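Pili retraction protein PilT (Thermus thermophilus, PDB 5FL3) probably binds and hydrolyses ATP as a motor ATPase of the type II/IV secretion family, thought to power retraction of type IV pili. Local coordinates at residues L271-Q276 / E292-T297; T327-L332 / A350-E355; I168-E173 / D193-G198; H156-Y161 / K179-V184; V108-P113 / E173-H178. One frame throughout, in Å; residues are numbered along the deposited sequence.

Contact 1 of 5, residues L271-Q276 / E292-T297; sequences LGILSQ and EILIAT
The flat groups joining I273 to L294 and S275 to E292 are peptides, and the four donors, I273 N, L294 N, S275 N and E292 N, lie in the planes of the carbonyls they meet. The spacing is that of regular antiparallel strands: I273 N lies 2.8 Å from L294 O, and L294 N returns to I273 O at 3.0 Å. S275 and E292 form the next hydrogen-bonded pair, again with two bonds. The last rung differs, since its donor sits above the carbonyl plane of L271, 58° out of it, with A296 N 2.9 Å from L271 O. There A296 is the centre of an inverse gamma turn that takes the chain out of the strand. The side chains alternate between the two faces. I273 and L294 lie side by side on one, with CD1 of I273 3.9 Å from CD2 of L294. On the other face L274 CD2 rests 3.6 Å from I293 CG1. The polar ends on the I273 face are used beyond the pair: S275 OG bonds to T139 OG1, and the E292 carboxylate takes the amides of F328 and A243. This beta hairpin borders the mixed sheet, strand 270-280 running beside strand 134-139, with helix 243-251 packed over I273 and L294 and helix 122-130 over L274 and I293.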
# COMPACT_ATOMS: atom_id res chain seq x y z
N LEU A 271 -11.17 13.62 -1.06
CA LEU A 271 -10.23 14.53 -1.73
C LEU A 271 -9.73 13.99 -3.05
O LEU A 271 -9.54 14.72 -4.03
CB LEU A 271 -9.01 14.78 -0.87
CG LEU A 271 -9.19 15.59 0.39
CD1 LEU A 271 -7.81 15.88 0.93
CD2 LEU A 271 -9.92 16.86 0.05
N GLY A 272 -9.46 12.69 -3.04
CA GLY A 272 -8.85 12.01 -4.16
C GLY A 272 -8.84 10.51 -3.96
O GLY A 272 -8.82 10.02 -2.82
N ILE A 273 -8.89 9.78 -5.07
CA ILE A 273 -8.65 8.34 -5.06
C ILE A 273 -7.53 8.02 -6.05
O ILE A 273 -7.55 8.47 -7.19
CB ILE A 273 -9.91 7.55 -5.43
CG1 ILE A 273 -11.11 7.99 -4.59
CG2 ILE A 273 -9.66 6.04 -5.30
CD1 ILE A 273 -12.42 7.45 -5.09
N LEU A 274 -6.55 7.25 -5.58
CA LEU A 274 -5.46 6.81 -6.41
C LEU A 274 -5.47 5.29 -6.56
O LEU A 274 -4.95 4.58 -5.70
CB LEU A 274 -4.13 7.26 -5.82
CG LEU A 274 -3.91 8.78 -5.84
CD1 LEU A 274 -2.96 9.22 -4.74
CD2 LEU A 274 -3.37 9.17 -7.19
N SER A 275 -6.06 4.79 -7.64
CA SER A 275 -6.13 3.35 -7.85
C SER A 275 -4.92 2.88 -8.64
O SER A 275 -4.55 3.48 -9.62
CB SER A 275 -7.42 2.97 -8.56
OG SER A 275 -8.53 3.26 -7.74
N GLN A 276 -4.29 1.82 -8.17
CA GLN A 276 -2.99 1.45 -8.67
C GLN A 276 -2.93 0.01 -9.14
O GLN A 276 -3.60 -0.86 -8.60
CB GLN A 276 -1.93 1.68 -7.60
CG GLN A 276 -1.78 3.14 -7.25
CD GLN A 276 -0.65 3.40 -6.29
OE1 GLN A 276 0.14 2.50 -5.98
NE2 GLN A 276 -0.57 4.61 -5.82
N GLU A 292 -4.79 5.51 -11.88
CA GLU A 292 -6.01 6.27 -12.15
C GLU A 292 -6.24 7.27 -11.01
O GLU A 292 -6.18 6.89 -9.84
CB GLU A 292 -7.21 5.35 -12.30
CG GLU A 292 -8.52 6.05 -12.44
CD GLU A 292 -9.62 5.06 -12.76
OE1 GLU A 292 -9.46 4.32 -13.75
OE2 GLU A 292 -10.65 5.00 -12.04
N ILE A 293 -6.51 8.53 -11.36
CA ILE A 293 -6.71 9.60 -10.38
C ILE A 293 -8.09 10.23 -10.46
O ILE A 293 -8.45 10.83 -11.47
CB ILE A 293 -5.66 10.72 -10.57
CG1 ILE A 293 -4.26 10.12 -10.58
CG2 ILE A 293 -5.78 11.78 -9.50
CD1 ILE A 293 -3.17 11.11 -10.87
N LEU A 294 -8.87 10.07 -9.38
CA LEU A 294 -10.09 10.85 -9.20
C LEU A 294 -9.85 11.95 -8.19
O LEU A 294 -9.54 11.68 -7.04
CB LEU A 294 -11.25 9.96 -8.75
CG LEU A 294 -12.52 10.71 -8.36
CD1 LEU A 294 -12.93 11.63 -9.48
CD2 LEU A 294 -13.65 9.76 -8.04
N ILE A 295 -9.97 13.20 -8.61
CA ILE A 295 -9.85 14.31 -7.67
C ILE A 295 -11.23 14.85 -7.38
O ILE A 295 -12.01 15.12 -8.30
CB ILE A 295 -8.95 15.42 -8.20
CG1 ILE A 295 -7.53 14.90 -8.42
CG2 ILE A 295 -8.92 16.57 -7.22
CD1 ILE A 295 -6.77 14.67 -7.16
N ALA A 296 -11.54 15.00 -6.10
CA ALA A 296 -12.87 15.43 -5.68
C ALA A 296 -13.07 16.95 -5.83
O ALA A 296 -13.18 17.69 -4.85
CB ALA A 296 -13.13 15.00 -4.25
N THR A 297 -13.13 17.40 -7.08
CA THR A 297 -13.53 18.76 -7.41
C THR A 297 -14.99 19.00 -6.98
O THR A 297 -15.70 18.04 -6.63
CB THR A 297 -13.38 19.02 -8.91
OG1 THR A 297 -14.31 18.20 -9.62
CG2 THR A 297 -11.97 18.67 -9.36

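Contact 2 of 5, residues T327-L332 / A350-E355; sequences TFDQHL and ATSPHE
D329 reaches T351 and S352 because its CG stands anti to the carbonyl carbon (chi1 -69°), while a chi2 of -10° keeps OD1 close to eclipsing CA and so sets the plane of the carboxylate. Alongside, CD1 of L332 lies 3.5 Å from CA of A350. The carboxylate is a two-pronged acceptor for consecutive amides. OD1 of D329 receives T351 N at 2.6 Å and OD2 receives S352 N at 3.2 Å, both through syn lone pairs; the second bond is the straighter, at 162° at the hydrogen. Two bonds to one flat group fix its rotation, and the D329 side chain crosses that of T351 at about a right angle. The second amide belongs to an N-cap residue, for S352 OG accepts E355 N at 2.9 Å. D329 therefore sits by the start of helix 353-361, whose dipole would probably favour its negative charge. E355 OE1 is 5.1 Å from D329 OD2, a like-charge neighbour likely to be offset by the salt bridge from E355 to K314. In the fold, the contact ties the first turn of helix 328-337 to the loop after helix 343-349. F356 of helix 353-361 packs on both L332 and A350, L332 also touches L279 of strand 270-280, and T351 touches D242.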
# COMPACT_ATOMS: atom_id res chain seq x y z
N THR A 327 -8.12 8.19 -16.36
CA THR A 327 -8.58 6.84 -16.07
C THR A 327 -7.42 5.86 -16.24
O THR A 327 -6.36 6.23 -16.76
CB THR A 327 -9.74 6.41 -16.99
OG1 THR A 327 -9.31 6.44 -18.35
CG2 THR A 327 -10.91 7.34 -16.82
N PHE A 328 -7.62 4.62 -15.79
CA PHE A 328 -6.65 3.58 -16.08
C PHE A 328 -6.42 3.43 -17.58
O PHE A 328 -5.27 3.37 -18.02
CB PHE A 328 -7.07 2.23 -15.51
CG PHE A 328 -6.26 1.81 -14.34
CD1 PHE A 328 -5.62 2.75 -13.56
CD2 PHE A 328 -6.08 0.47 -14.05
CE1 PHE A 328 -4.87 2.39 -12.48
CE2 PHE A 328 -5.32 0.11 -12.96
CZ PHE A 328 -4.72 1.05 -12.16
N ASP A 329 -7.51 3.36 -18.34
CA ASP A 329 -7.41 3.08 -19.77
C ASP A 329 -6.67 4.22 -20.44
O ASP A 329 -5.97 4.01 -21.43
CB ASP A 329 -8.79 2.87 -20.40
CG ASP A 329 -9.45 1.58 -19.95
OD1 ASP A 329 -8.74 0.77 -19.29
OD2 ASP A 329 -10.65 1.36 -20.27
N GLN A 330 -6.79 5.43 -19.89
CA GLN A 330 -6.02 6.57 -20.40
C GLN A 330 -4.54 6.45 -20.08
O GLN A 330 -3.70 6.68 -20.93
CB GLN A 330 -6.55 7.90 -19.83
CG GLN A 330 -7.80 8.42 -20.50
CD GLN A 330 -8.31 9.68 -19.83
OE1 GLN A 330 -8.53 9.70 -18.62
NE2 GLN A 330 -8.49 10.74 -20.61
N HIS A 331 -4.21 6.08 -18.85
CA HIS A 331 -2.80 6.03 -18.48
C HIS A 331 -2.11 4.89 -19.20
O HIS A 331 -0.91 4.98 -19.47
CB HIS A 331 -2.63 5.90 -16.97
CG HIS A 331 -1.22 6.12 -16.51
ND1 HIS A 331 -0.59 5.28 -15.61
CD2 HIS A 331 -0.31 7.07 -16.82
CE1 HIS A 331 0.64 5.71 -15.40
NE2 HIS A 331 0.84 6.80 -16.12
N LEU A 332 -2.86 3.83 -19.52
CA LEU A 332 -2.30 2.63 -20.15
C LEU A 332 -1.85 2.92 -21.58
O LEU A 332 -0.74 2.56 -21.98
CB LEU A 332 -3.31 1.49 -20.15
CG LEU A 332 -3.48 0.73 -18.83
CD1 LEU A 332 -4.66 -0.23 -18.91
CD2 LEU A 332 -2.20 -0.02 -18.43
N ALA A 350 -6.44 -3.44 -19.06
CA ALA A 350 -7.40 -2.39 -19.41
C ALA A 350 -8.79 -2.63 -18.81
O ALA A 350 -9.32 -3.74 -18.86
CB ALA A 350 -7.49 -2.27 -20.93
N THR A 351 -9.37 -1.56 -18.25
CA THR A 351 -10.71 -1.60 -17.66
C THR A 351 -11.73 -2.15 -18.66
O THR A 351 -12.56 -3.00 -18.31
CB THR A 351 -11.15 -0.20 -17.19
OG1 THR A 351 -10.38 0.19 -16.05
CG2 THR A 351 -12.63 -0.19 -16.81
N SER A 352 -11.67 -1.67 -19.89
CA SER A 352 -12.34 -2.35 -20.99
C SER A 352 -11.39 -2.40 -22.18
O SER A 352 -11.15 -1.37 -22.82
CB SER A 352 -13.66 -1.67 -21.36
OG SER A 352 -13.51 -0.87 -22.51
N PRO A 353 -10.87 -3.60 -22.50
CA PRO A 353 -9.91 -3.87 -23.58
C PRO A 353 -10.41 -3.36 -24.94
O PRO A 353 -9.65 -3.30 -25.91
CB PRO A 353 -9.81 -5.40 -23.59
CG PRO A 353 -11.04 -5.87 -22.91
CD PRO A 353 -11.35 -4.84 -21.87
N HIS A 354 -11.69 -3.02 -24.97
CA HIS A 354 -12.32 -2.37 -26.10
C HIS A 354 -12.00 -0.88 -26.12
O HIS A 354 -11.37 -0.39 -27.07
CB HIS A 354 -13.83 -2.57 -26.05
CG HIS A 354 -14.57 -1.89 -27.15
ND1 HIS A 354 -14.80 -2.49 -28.37
CD2 HIS A 354 -15.11 -0.65 -27.23
CE1 HIS A 354 -15.46 -1.65 -29.15
NE2 HIS A 354 -15.67 -0.53 -28.48
N GLU A 355 -12.41 -0.17 -25.07
CA GLU A 355 -12.21 1.28 -24.99
C GLU A 355 -10.73 1.62 -25.10
O GLU A 355 -10.37 2.75 -25.42
CB GLU A 355 -12.82 1.86 -23.70
CG GLU A 355 -14.38 1.85 -23.66
CD GLU A 355 -15.00 2.49 -22.40
OE1 GLU A 355 -14.73 3.68 -22.14
OE2 GLU A 355 -15.78 1.80 -21.69

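Contact 3 of 5, residues I168-E173 / D193-G198; sequences IEDPIE and DSFYTG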
# COMPACT_ATOMS: atom_id res chain seq x y z
N ILE A 168 -1.67 3.88 11.65
CA ILE A 168 -2.07 2.61 12.25
C ILE A 168 -1.94 1.52 11.20
O ILE A 168 -2.62 1.53 10.17
CB ILE A 168 -3.51 2.65 12.82
CG1 ILE A 168 -3.56 3.55 14.07
CG2 ILE A 168 -3.93 1.27 13.27
CD1 ILE A 168 -3.79 4.97 13.79
N GLU A 169 -1.03 0.59 11.45
CA GLU A 169 -0.47 -0.25 10.39
C GLU A 169 -0.47 -1.69 10.79
O GLU A 169 -0.29 -2.03 11.96
CB GLU A 169 0.98 0.18 10.04
CG GLU A 169 1.05 1.56 9.41
CD GLU A 169 2.45 1.98 9.06
OE1 GLU A 169 2.97 1.50 8.02
OE2 GLU A 169 3.02 2.81 9.81
N ASP A 170 -0.66 -2.54 9.78
CA ASP A 170 -0.70 -3.98 9.98
C ASP A 170 -0.12 -4.72 8.79
O ASP A 170 -0.86 -5.12 7.88
CB ASP A 170 -2.13 -4.43 10.25
CG ASP A 170 -2.22 -5.90 10.60
OD1 ASP A 170 -1.16 -6.51 10.86
OD2 ASP A 170 -3.34 -6.44 10.64
N PRO A 171 1.22 -4.90 8.77
CA PRO A 171 2.20 -4.39 9.75
C PRO A 171 2.83 -3.05 9.30
O PRO A 171 2.46 -2.52 8.25
CB PRO A 171 3.27 -5.49 9.75
CG PRO A 171 3.30 -5.91 8.28
CD PRO A 171 1.88 -5.69 7.71
N ILE A 172 3.78 -2.51 10.07
CA ILE A 172 4.51 -1.33 9.60
C ILE A 172 5.45 -1.73 8.48
O ILE A 172 6.30 -2.59 8.68
CB ILE A 172 5.35 -0.66 10.72
CG1 ILE A 172 4.45 -0.15 11.84
CG2 ILE A 172 6.15 0.50 10.15
CD1 ILE A 172 5.20 0.40 12.99
N GLU A 173 5.28 -1.11 7.31
CA GLU A 173 6.05 -1.47 6.12
C GLU A 173 7.24 -0.54 5.93
O GLU A 173 8.30 -0.96 5.48
CB GLU A 173 5.16 -1.45 4.86
CG GLU A 173 3.98 -2.46 4.84
CD GLU A 173 4.44 -3.91 4.66
OE1 GLU A 173 5.67 -4.11 4.46
OE2 GLU A 173 3.59 -4.84 4.74
N ASP A 193 -4.62 -2.67 19.48
CA ASP A 193 -5.33 -3.92 19.14
C ASP A 193 -5.81 -4.03 17.71
O ASP A 193 -5.78 -5.10 17.13
CB ASP A 193 -6.51 -4.12 20.08
CG ASP A 193 -6.06 -4.40 21.50
OD1 ASP A 193 -4.98 -5.02 21.65
OD2 ASP A 193 -6.75 -3.97 22.45
N SER A 194 -6.25 -2.93 17.12
CA SER A 194 -6.84 -2.98 15.79
C SER A 194 -6.75 -1.64 15.09
O SER A 194 -6.37 -0.65 15.71
CB SER A 194 -8.31 -3.41 15.86
OG SER A 194 -9.11 -2.42 16.51
N PHE A 195 -7.13 -1.61 13.82
CA PHE A 195 -7.31 -0.36 13.09
C PHE A 195 -8.31 0.53 13.78
O PHE A 195 -8.12 1.74 13.87
CB PHE A 195 -7.75 -0.61 11.66
CG PHE A 195 -6.69 -1.21 10.81
CD1 PHE A 195 -5.45 -0.57 10.67
CD2 PHE A 195 -6.90 -2.42 10.17
CE1 PHE A 195 -4.45 -1.14 9.89
CE2 PHE A 195 -5.90 -2.99 9.39
CZ PHE A 195 -4.68 -2.35 9.24
N TYR A 196 -9.39 -0.08 14.28
CA TYR A 196 -10.44 0.69 14.90
C TYR A 196 -9.93 1.34 16.18
O TYR A 196 -10.08 2.55 16.36
CB TYR A 196 -11.68 -0.16 15.20
CG TYR A 196 -12.80 0.69 15.75
CD1 TYR A 196 -13.60 1.45 14.90
CD2 TYR A 196 -13.04 0.77 17.11
CE1 TYR A 196 -14.61 2.26 15.40
CE2 TYR A 196 -14.06 1.57 17.62
CZ TYR A 196 -14.84 2.31 16.76
OH TYR A 196 -15.84 3.10 17.27
N THR A 197 -9.31 0.54 17.05
CA THR A 197 -8.73 1.03 18.30
C THR A 197 -7.75 2.16 18.05
O THR A 197 -7.76 3.20 18.73
CB THR A 197 -8.01 -0.10 19.04
OG1 THR A 197 -8.97 -1.07 19.44
CG2 THR A 197 -7.35 0.43 20.28
N GLY A 198 -6.90 1.95 17.06
CA GLY A 198 -5.92 2.94 16.72
C GLY A 198 -6.58 4.20 16.20
O GLY A 198 -6.20 5.30 16.61
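F195 lies against I168 and D170 at the start of helix 195-202, the helical part of a beta-alpha-beta crossover that leaves edge strand 182-187, passes strand 164-169 and returns in strand 209-212 of the P-loop NTPase sheet. From CB, a chi1 of -70° places CG anti to the carbonyl carbon, and the ring slides past the I168 side chain in the opposite direction. CD1 of F195 comes first, 3.5 Å from I168 CG2. CE1 follows at 3.2 Å from I168 O, an approach at the ring edge near its plane, where CA of E169 also lies. The tip, CZ, is 3.4 Å from CB of D170, which arrives obliquely and has CE2 of F195 at 4.1 Å. An alanine here would keep CB yet lose the ring, and would probably open a gap beside CG2 of I168 and at CB of D170. Within 193-198, S194 is the N-cap, its OG accepting T197 N at 3.0 Å with a nearly straight 177° at the hydrogen. Across the contact the packing is mostly apolar, whereas the carboxylate of E169, on the far side of the strand, bonds to T167 and Q185. G198 has no side chain to hold the strand off, so the helix backbone itself meets I168: CG1 of I168 is 3.6 Å from CA of G198, and CD1 of I168 is 3.7 Å from O of G198.

Contact 4 of 5, residues H156-Y161 / K179-V184; sequences HINLHY and KKSLVV
The backbones draw closest at N158 and S181, CA atoms 4.6 Å apart; there K180 N lies 2.6 Å from N158 O, nearly along the C=O axis (174°) but with its N-H bent away (143°). With CG of N158 anti to its backbone N (chi1 177°), OD1 accepts two amides, K179 N at 2.9 Å and S181 N at 3.1 Å, while ND2 donates to K177 O. The K179 side chain crosses that of N158 at about a right angle, CG of K179 3.2 Å from ND2 of N158, and takes NZ to a salt bridge with D155. A leucine in place of N158 would probably leave the N-H of K179 and the carbonyl of K177 without their mates. S181 OG donates to Y161 O at 2.6 Å from above the carbonyl plane and also bonds to K163 N. The contact fastens the end of helix 146-160 to the approach to edge strand 182-187; strand 164-169 meets I157 and S181, and helix 122-130 packs on I157 and Y161.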
# COMPACT_ATOMS: atom_id res chain seq x y z
N HIS A 156 6.59 13.27 2.36
CA HIS A 156 6.52 14.60 1.79
C HIS A 156 5.99 15.59 2.78
O HIS A 156 6.49 16.71 2.88
CB HIS A 156 5.64 14.62 0.56
CG HIS A 156 5.53 15.98 -0.06
ND1 HIS A 156 6.55 16.54 -0.80
CD2 HIS A 156 4.54 16.89 -0.02
CE1 HIS A 156 6.18 17.74 -1.21
NE2 HIS A 156 4.97 17.98 -0.75
N ILE A 157 4.94 15.17 3.47
CA ILE A 157 4.33 15.92 4.56
C ILE A 157 5.34 16.15 5.71
O ILE A 157 5.54 17.27 6.20
CB ILE A 157 3.08 15.19 5.09
CG1 ILE A 157 1.97 15.24 4.04
CG2 ILE A 157 2.61 15.78 6.40
CD1 ILE A 157 0.80 14.36 4.37
N ASN A 158 5.99 15.06 6.09
CA ASN A 158 6.95 15.06 7.19
C ASN A 158 8.08 16.05 6.93
O ASN A 158 8.71 16.56 7.86
CB ASN A 158 7.48 13.63 7.41
CG ASN A 158 8.56 13.53 8.51
OD1 ASN A 158 8.57 14.29 9.49
ND2 ASN A 158 9.45 12.56 8.34
N LEU A 159 8.38 16.32 5.66
CA LEU A 159 9.56 17.12 5.42
C LEU A 159 9.27 18.54 4.93
O LEU A 159 10.19 19.31 4.73
CB LEU A 159 10.51 16.36 4.49
CG LEU A 159 10.41 16.29 2.98
CD1 LEU A 159 11.24 17.41 2.40
CD2 LEU A 159 10.94 14.93 2.51
N HIS A 160 8.00 18.90 4.81
CA HIS A 160 7.63 20.26 4.44
C HIS A 160 6.60 20.88 5.37
O HIS A 160 6.31 22.04 5.23
CB HIS A 160 7.09 20.33 3.00
CG HIS A 160 8.12 20.04 1.96
ND1 HIS A 160 7.91 19.14 0.94
CD2 HIS A 160 9.38 20.50 1.81
CE1 HIS A 160 8.99 19.07 0.18
NE2 HIS A 160 9.90 19.88 0.69
N TYR A 161 6.03 20.09 6.28
CA TYR A 161 4.98 20.56 7.18
C TYR A 161 5.24 20.19 8.64
O TYR A 161 5.81 19.15 8.92
CB TYR A 161 3.62 20.00 6.76
CG TYR A 161 3.16 20.38 5.37
CD1 TYR A 161 2.48 21.56 5.14
CD2 TYR A 161 3.38 19.53 4.29
CE1 TYR A 161 2.04 21.90 3.87
CE2 TYR A 161 2.94 19.85 3.03
CZ TYR A 161 2.27 21.04 2.82
OH TYR A 161 1.84 21.37 1.55
N LYS A 179 11.08 14.49 10.98
CA LYS A 179 11.70 15.54 10.19
C LYS A 179 11.07 16.85 10.61
O LYS A 179 11.38 17.36 11.70
CB LYS A 179 11.55 15.27 8.69
CG LYS A 179 12.30 14.00 8.27
CD LYS A 179 12.17 13.70 6.78
CE LYS A 179 12.83 12.36 6.43
NZ LYS A 179 12.68 12.00 4.99
N LYS A 180 10.15 17.37 9.81
CA LYS A 180 9.44 18.57 10.23
C LYS A 180 8.19 18.20 11.04
O LYS A 180 7.71 19.00 11.83
CB LYS A 180 9.06 19.42 9.02
CG LYS A 180 8.70 20.86 9.36
CD LYS A 180 9.15 21.84 8.26
CE LYS A 180 8.76 23.30 8.60
NZ LYS A 180 9.43 24.31 7.73
N SER A 181 7.70 16.98 10.83
CA SER A 181 6.50 16.48 11.51
C SER A 181 6.83 15.46 12.58
O SER A 181 7.93 14.93 12.60
CB SER A 181 5.55 15.81 10.52
OG SER A 181 5.03 16.74 9.60
N LEU A 182 5.88 15.21 13.47
CA LEU A 182 5.92 14.02 14.30
C LEU A 182 5.25 12.89 13.52
O LEU A 182 4.22 13.08 12.88
CB LEU A 182 5.21 14.22 15.63
CG LEU A 182 5.76 15.28 16.57
CD1 LEU A 182 4.90 15.33 17.83
CD2 LEU A 182 7.19 14.95 16.89
N VAL A 183 5.86 11.72 13.54
CA VAL A 183 5.28 10.57 12.89
C VAL A 183 5.17 9.48 13.94
O VAL A 183 6.17 8.91 14.36
CB VAL A 183 6.12 10.10 11.69
CG1 VAL A 183 5.39 9.02 10.91
CG2 VAL A 183 6.38 11.26 10.79
N VAL A 184 3.94 9.24 14.38
CA VAL A 184 3.63 8.27 15.42
C VAL A 184 3.10 7.05 14.71
O VAL A 184 2.03 7.10 14.10
CB VAL A 184 2.58 8.82 16.40
CG1 VAL A 184 2.11 7.73 17.36
CG2 VAL A 184 3.15 10.01 17.17

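Contact 5 of 5, residues V108-P113 / E173-H178; sequences VSEVIP and EFLHKH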
# COMPACT_ATOMS: atom_id res chain seq x y z
N VAL A 108 11.75 -4.42 6.52
CA VAL A 108 11.12 -3.14 6.86
C VAL A 108 12.03 -2.05 6.34
O VAL A 108 13.11 -1.85 6.90
CB VAL A 108 10.92 -2.97 8.41
CG1 VAL A 108 9.99 -1.81 8.72
CG2 VAL A 108 10.41 -4.27 9.05
N SER A 109 11.67 -1.37 5.27
CA SER A 109 12.63 -0.41 4.72
C SER A 109 12.54 0.96 5.37
O SER A 109 11.47 1.39 5.82
CB SER A 109 12.47 -0.23 3.22
OG SER A 109 13.65 0.40 2.68
N GLU A 110 13.68 1.63 5.42
CA GLU A 110 13.75 2.97 5.95
C GLU A 110 14.10 3.92 4.84
O GLU A 110 14.37 5.08 5.07
CB GLU A 110 14.79 3.04 7.05
CG GLU A 110 14.79 1.82 7.94
CD GLU A 110 15.69 2.01 9.13
OE1 GLU A 110 15.65 3.13 9.71
OE2 GLU A 110 16.43 1.06 9.49
N VAL A 111 14.08 3.40 3.61
CA VAL A 111 14.43 4.20 2.45
C VAL A 111 13.20 4.43 1.59
O VAL A 111 12.64 3.49 1.02
CB VAL A 111 15.54 3.52 1.62
CG1 VAL A 111 15.70 4.22 0.28
CG2 VAL A 111 16.86 3.52 2.39
N ILE A 112 12.78 5.68 1.50
CA ILE A 112 11.53 6.04 0.87
C ILE A 112 11.74 6.57 -0.53
O ILE A 112 12.37 7.60 -0.73
CB ILE A 112 10.77 7.09 1.67
CG1 ILE A 112 10.31 6.50 3.00
CG2 ILE A 112 9.59 7.64 0.84
CD1 ILE A 112 9.72 7.53 3.94
N PRO A 113 11.18 5.86 -1.52
CA PRO A 113 11.32 6.25 -2.92
C PRO A 113 10.70 7.62 -3.18
O PRO A 113 9.74 7.99 -2.49
CB PRO A 113 10.55 5.14 -3.66
CG PRO A 113 10.47 4.00 -2.68
CD PRO A 113 10.36 4.65 -1.36
N GLU A 173 5.28 -1.11 7.31
CA GLU A 173 6.05 -1.47 6.12
C GLU A 173 7.24 -0.54 5.93
O GLU A 173 8.30 -0.96 5.48
CB GLU A 173 5.16 -1.45 4.86
CG GLU A 173 3.98 -2.46 4.84
CD GLU A 173 4.44 -3.91 4.66
OE1 GLU A 173 5.67 -4.11 4.46
OE2 GLU A 173 3.59 -4.84 4.74
N PHE A 174 7.06 0.72 6.29
CA PHE A 174 8.11 1.74 6.22
C PHE A 174 8.31 2.42 7.56
O PHE A 174 7.33 2.73 8.24
CB PHE A 174 7.77 2.78 5.16
CG PHE A 174 7.88 2.28 3.77
CD1 PHE A 174 9.09 2.34 3.09
CD2 PHE A 174 6.78 1.73 3.13
CE1 PHE A 174 9.19 1.87 1.80
CE2 PHE A 174 6.88 1.25 1.85
CZ PHE A 174 8.08 1.32 1.18
N LEU A 175 9.57 2.64 7.94
CA LEU A 175 9.90 3.40 9.15
C LEU A 175 10.23 4.86 8.83
O LEU A 175 11.14 5.15 8.05
CB LEU A 175 11.06 2.75 9.89
CG LEU A 175 10.73 1.38 10.43
CD1 LEU A 175 12.00 0.69 10.93
CD2 LEU A 175 9.68 1.48 11.53
N HIS A 176 9.47 5.77 9.42
CA HIS A 176 9.71 7.20 9.23
C HIS A 176 10.47 7.75 10.41
O HIS A 176 10.19 7.41 11.56
CB HIS A 176 8.41 7.97 9.07
CG HIS A 176 7.60 7.57 7.88
ND1 HIS A 176 7.77 8.14 6.64
CD2 HIS A 176 6.61 6.66 7.75
CE1 HIS A 176 6.91 7.60 5.79
NE2 HIS A 176 6.20 6.70 6.44
N LYS A 177 11.44 8.62 10.13
CA LYS A 177 12.05 9.36 11.21
C LYS A 177 11.37 10.73 11.31
O LYS A 177 10.67 11.15 10.40
CB LYS A 177 13.56 9.48 11.01
CG LYS A 177 13.95 10.22 9.77
CD LYS A 177 15.44 10.14 9.54
CE LYS A 177 15.85 10.97 8.33
NZ LYS A 177 15.72 12.44 8.59
N HIS A 178 11.52 11.37 12.46
CA HIS A 178 11.06 12.74 12.67
C HIS A 178 11.81 13.66 11.71
O HIS A 178 13.03 13.58 11.57
CB HIS A 178 11.26 13.12 14.15
CG HIS A 178 11.23 14.59 14.45
ND1 HIS A 178 10.09 15.35 14.37
CD2 HIS A 178 12.21 15.42 14.88
CE1 HIS A 178 10.37 16.60 14.71
NE2 HIS A 178 11.65 16.67 15.02
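V108 and L175 cross obliquely, CG1 of V108 3.7 Å from CG of L175, and farther along the loop I112 meets H176 at about a right angle. There CD1 of I112 lies 3.4 Å from both ND1 and CE1 of the imidazole, which it approaches obliquely. The F174 ring has V111 O at its edge, 3.9 Å from CE1, while CG1 of I112 and CD of P113 come to it obliquely. Both segments are irregular loops, held by a single beta bridge at S109 and F174: L175 N donates to S109 O at 3.1 Å, and S109 N to E173 O only weakly. The first loop runs from the N-terminal antiparallel sheet toward the P-loop domain, so this bridge joins the two parts beside the nucleotide. F174 is about 5 Å from the bound ADP by nearest side-chain atoms, and E173 touches S147 and forms a salt bridge with R106. S109 also makes an ST turn, its OG accepting V111 N at 3.2 Å.

In the fold
Contacts 1 and 3 are the buried ones, contacts 2 and 4 are partly buried, and contact 5 lies at the surface. Contacts 1, 3 and 4 all reach the mixed sheet: contact 1 at the hairpin on one border, contacts 3 and 4 at neighbouring strands 164-169 and 182-187 on the other. Backbone ladder bonds rule in contact 1, apolar packing in contact 3, and side chains gripping backbone amides in contacts 2 and 4; contact 5 combines a single backbone bridge, one of its bonds weak, with apolar side chains. Contacts 1 and 2 touch, as do contacts 4 and 5, and contacts 3 and 5 share E173. Contact 5 alone involves the loop leaving the N-terminal sheet.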